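Long-range contact in F-BAR domain only protein 1 (PDB 5JP2), which binds an Eps15 peptide through its mu homology domain and probably acts early in clathrin-mediated endocytosis: residues 25-31 and 276-282. Numbering follows the deposited sequence.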
loop_
_atom_site.group_PDB
_atom_site.type_symbol
_atom_site.label_atom_id
_atom_site.label_comp_id
_atom_site.label_asym_id
_atom_site.label_seq_id
_atom_site.Cartn_x
_atom_site.Cartn_y
_atom_site.Cartn_z
ATOM N N GLU B 25 1.710 -1.702 0.116
ATOM C CA GLU B 25 2.123 -0.642 -0.789
ATOM C C GLU B 25 1.700 0.721 -0.269
ATOM O O GLU B 25 0.580 0.882 0.201
ATOM C CB GLU B 25 1.562 -0.875 -2.190
ATOM C CG GLU B 25 2.263 -1.983 -2.898
ATOM C CD GLU B 25 1.847 -2.141 -4.320
ATOM O OE1 GLU B 25 1.008 -1.371 -4.782
ATOM O OE2 GLU B 25 2.349 -3.057 -4.983
ATOM N N TYR B 26 2.611 1.685 -0.317
ATOM C CA TYR B 26 2.312 3.080 -0.028
ATOM C C TYR B 26 2.433 3.919 -1.293
ATOM O O TYR B 26 3.295 3.681 -2.135
ATOM C CB TYR B 26 3.231 3.642 1.043
ATOM C CG TYR B 26 2.992 3.037 2.381
ATOM C CD1 TYR B 26 2.045 3.559 3.238
ATOM C CD2 TYR B 26 3.696 1.925 2.784
ATOM C CE1 TYR B 26 1.821 2.986 4.465
ATOM C CE2 TYR B 26 3.486 1.353 3.999
ATOM C CZ TYR B 26 2.548 1.879 4.838
ATOM O OH TYR B 26 2.352 1.296 6.063
ATOM N N ILE B 27 1.557 4.903 -1.435
ATOM C CA ILE B 27 1.541 5.709 -2.640
ATOM C C ILE B 27 1.651 7.183 -2.280
ATOM O O ILE B 27 0.905 7.693 -1.438
ATOM C CB ILE B 27 0.300 5.425 -3.510
ATOM C CG1 ILE B 27 0.372 6.254 -4.792
ATOM C CG2 ILE B 27 -0.989 5.639 -2.746
ATOM C CD1 ILE B 27 -0.569 5.839 -5.862
ATOM N N ASN B 28 2.604 7.854 -2.909
ATOM C CA ASN B 28 2.753 9.293 -2.836
ATOM C C ASN B 28 2.358 9.865 -4.186
ATOM O O ASN B 28 2.649 9.281 -5.224
ATOM C CB ASN B 28 4.186 9.688 -2.495
ATOM C CG ASN B 28 4.541 9.419 -1.059
ATOM O OD1 ASN B 28 3.681 9.317 -0.203
ATOM N ND2 ASN B 28 5.818 9.375 -0.778
ATOM N N ALA B 29 1.666 10.988 -4.180
ATOM C CA ALA B 29 1.245 11.559 -5.446
ATOM C C ALA B 29 1.184 13.071 -5.316
ATOM O O ALA B 29 1.028 13.605 -4.220
ATOM C CB ALA B 29 -0.108 11.004 -5.893
ATOM N N TYR B 30 1.351 13.752 -6.441
ATOM C CA TYR B 30 1.212 15.200 -6.491
ATOM C C TYR B 30 0.537 15.606 -7.784
ATOM O O TYR B 30 1.038 15.311 -8.866
ATOM C CB TYR B 30 2.566 15.893 -6.357
ATOM C CG TYR B 30 2.440 17.388 -6.272
ATOM C CD1 TYR B 30 1.605 17.970 -5.342
ATOM C CD2 TYR B 30 3.181 18.216 -7.088
ATOM C CE1 TYR B 30 1.479 19.322 -5.245
ATOM C CE2 TYR B 30 3.070 19.586 -6.995
ATOM C CZ TYR B 30 2.215 20.133 -6.065
ATOM O OH TYR B 30 2.086 21.499 -5.950
ATOM N N PHE B 31 -0.578 16.303 -7.667
ATOM C CA PHE B 31 -1.267 16.880 -8.803
ATOM C C PHE B 31 -1.008 18.374 -8.776
ATOM O O PHE B 31 -1.392 19.054 -7.823
ATOM C CB PHE B 31 -2.757 16.574 -8.745
ATOM C CG PHE B 31 -3.086 15.123 -8.931
ATOM C CD1 PHE B 31 -3.055 14.241 -7.865
ATOM C CD2 PHE B 31 -3.466 14.645 -10.164
ATOM C CE1 PHE B 31 -3.380 12.914 -8.039
ATOM C CE2 PHE B 31 -3.784 13.320 -10.336
ATOM C CZ PHE B 31 -3.739 12.455 -9.273
ATOM N N ALA B 276 -1.976 2.070 1.267
ATOM C CA ALA B 276 -2.340 3.283 1.973
ATOM C C ALA B 276 -1.668 4.475 1.308
ATOM O O ALA B 276 -0.646 4.346 0.640
ATOM C CB ALA B 276 -1.949 3.213 3.445
ATOM N N THR B 277 -2.251 5.646 1.525
ATOM C CA THR B 277 -1.635 6.873 1.063
ATOM C C THR B 277 -0.465 7.238 1.959
ATOM O O THR B 277 -0.504 7.048 3.171
ATOM C CB THR B 277 -2.623 8.034 1.063
ATOM O OG1 THR B 277 -3.267 8.118 2.324
ATOM C CG2 THR B 277 -3.623 7.885 0.005
ATOM N N GLY B 278 0.582 7.746 1.347
ATOM C CA GLY B 278 1.585 8.498 2.058
ATOM C C GLY B 278 1.197 9.963 1.969
ATOM O O GLY B 278 0.134 10.362 2.446
ATOM N N LYS B 279 2.105 10.786 1.473
ATOM C CA LYS B 279 1.766 12.143 1.073
ATOM C C LYS B 279 1.086 12.113 -0.289
ATOM O O LYS B 279 1.716 11.786 -1.295
ATOM C CB LYS B 279 3.030 12.997 1.058
ATOM C CG LYS B 279 2.791 14.476 0.923
ATOM C CD LYS B 279 4.092 15.261 1.072
ATOM C CE LYS B 279 5.029 14.996 -0.089
ATOM N NZ LYS B 279 6.370 15.597 0.120
ATOM N N TYR B 280 -0.182 12.496 -0.336
ATOM C CA TYR B 280 -0.983 12.366 -1.547
ATOM C C TYR B 280 -1.722 13.682 -1.730
ATOM O O TYR B 280 -2.691 13.944 -1.021
ATOM C CB TYR B 280 -1.940 11.179 -1.400
ATOM C CG TYR B 280 -2.544 10.623 -2.652
ATOM C CD1 TYR B 280 -3.612 11.252 -3.259
ATOM C CD2 TYR B 280 -2.080 9.442 -3.208
ATOM C CE1 TYR B 280 -4.175 10.754 -4.386
ATOM C CE2 TYR B 280 -2.657 8.914 -4.348
ATOM C CZ TYR B 280 -3.707 9.572 -4.926
ATOM O OH TYR B 280 -4.289 9.088 -6.063
ATOM N N MET B 281 -1.310 14.485 -2.715
ATOM C CA MET B 281 -1.569 15.921 -2.662
ATOM C C MET B 281 -2.080 16.483 -3.980
ATOM O O MET B 281 -1.717 16.028 -5.060
ATOM C CB MET B 281 -0.320 16.733 -2.310
ATOM C CG MET B 281 0.540 16.204 -1.218
ATOM S SD MET B 281 -0.149 16.302 0.411
ATOM C CE MET B 281 -0.151 18.053 0.719
ATOM N N ALA B 282 -2.908 17.511 -3.864
ATOM C CA ALA B 282 -3.362 18.307 -4.996
ATOM C C ALA B 282 -3.038 19.761 -4.717
ATOM O O ALA B 282 -3.457 20.300 -3.693
ATOM C CB ALA B 282 -4.858 18.148 -5.238
#
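A29 and Y280 meet in the mu homology domain where strand 17-31 runs parallel to strand 266-283 in the large mixed sheet, a pairing interrupted by a beta bulge at G278 and K279. The packed side is the face bearing I27, A29, F31, Y280 and A282. There CB of A29 sits over one face of the Y280 ring, 3.8 Å from its centroid, a CH-pi contact, while CG2 of I27 comes against CD2 of Y280 at 4.0 Å. With its CG anti to the backbone N (chi1 -162°), Y280 lays its ring back toward strand 17-31; F247 meets this ring edge-to-face, and the OH of Y280 is hydrogen-bonded to L145 O. On the other face Y26, Y30 and M281 are partly exposed, whereas A276 is buried: CB of M281 meets the Y30 ring at its edge, and CB of A276 touches CE1 of Y26. A276 also packs on an aromatic side chain of the bound peptide. Backbone hydrogen bonds join A276 N to E25 O and I27 N to A276 O before the bulge, A29 N to K279 O, M281 N to A29 O and F31 N to M281 O after it. At the bulge, G278 N makes a nearly straight hydrogen bond to I27 O (2.8 Å, 169°) from above the carbonyl plane; K279 N makes a weak, bent one (123°) to OD1 of N28, 2.7 Å away.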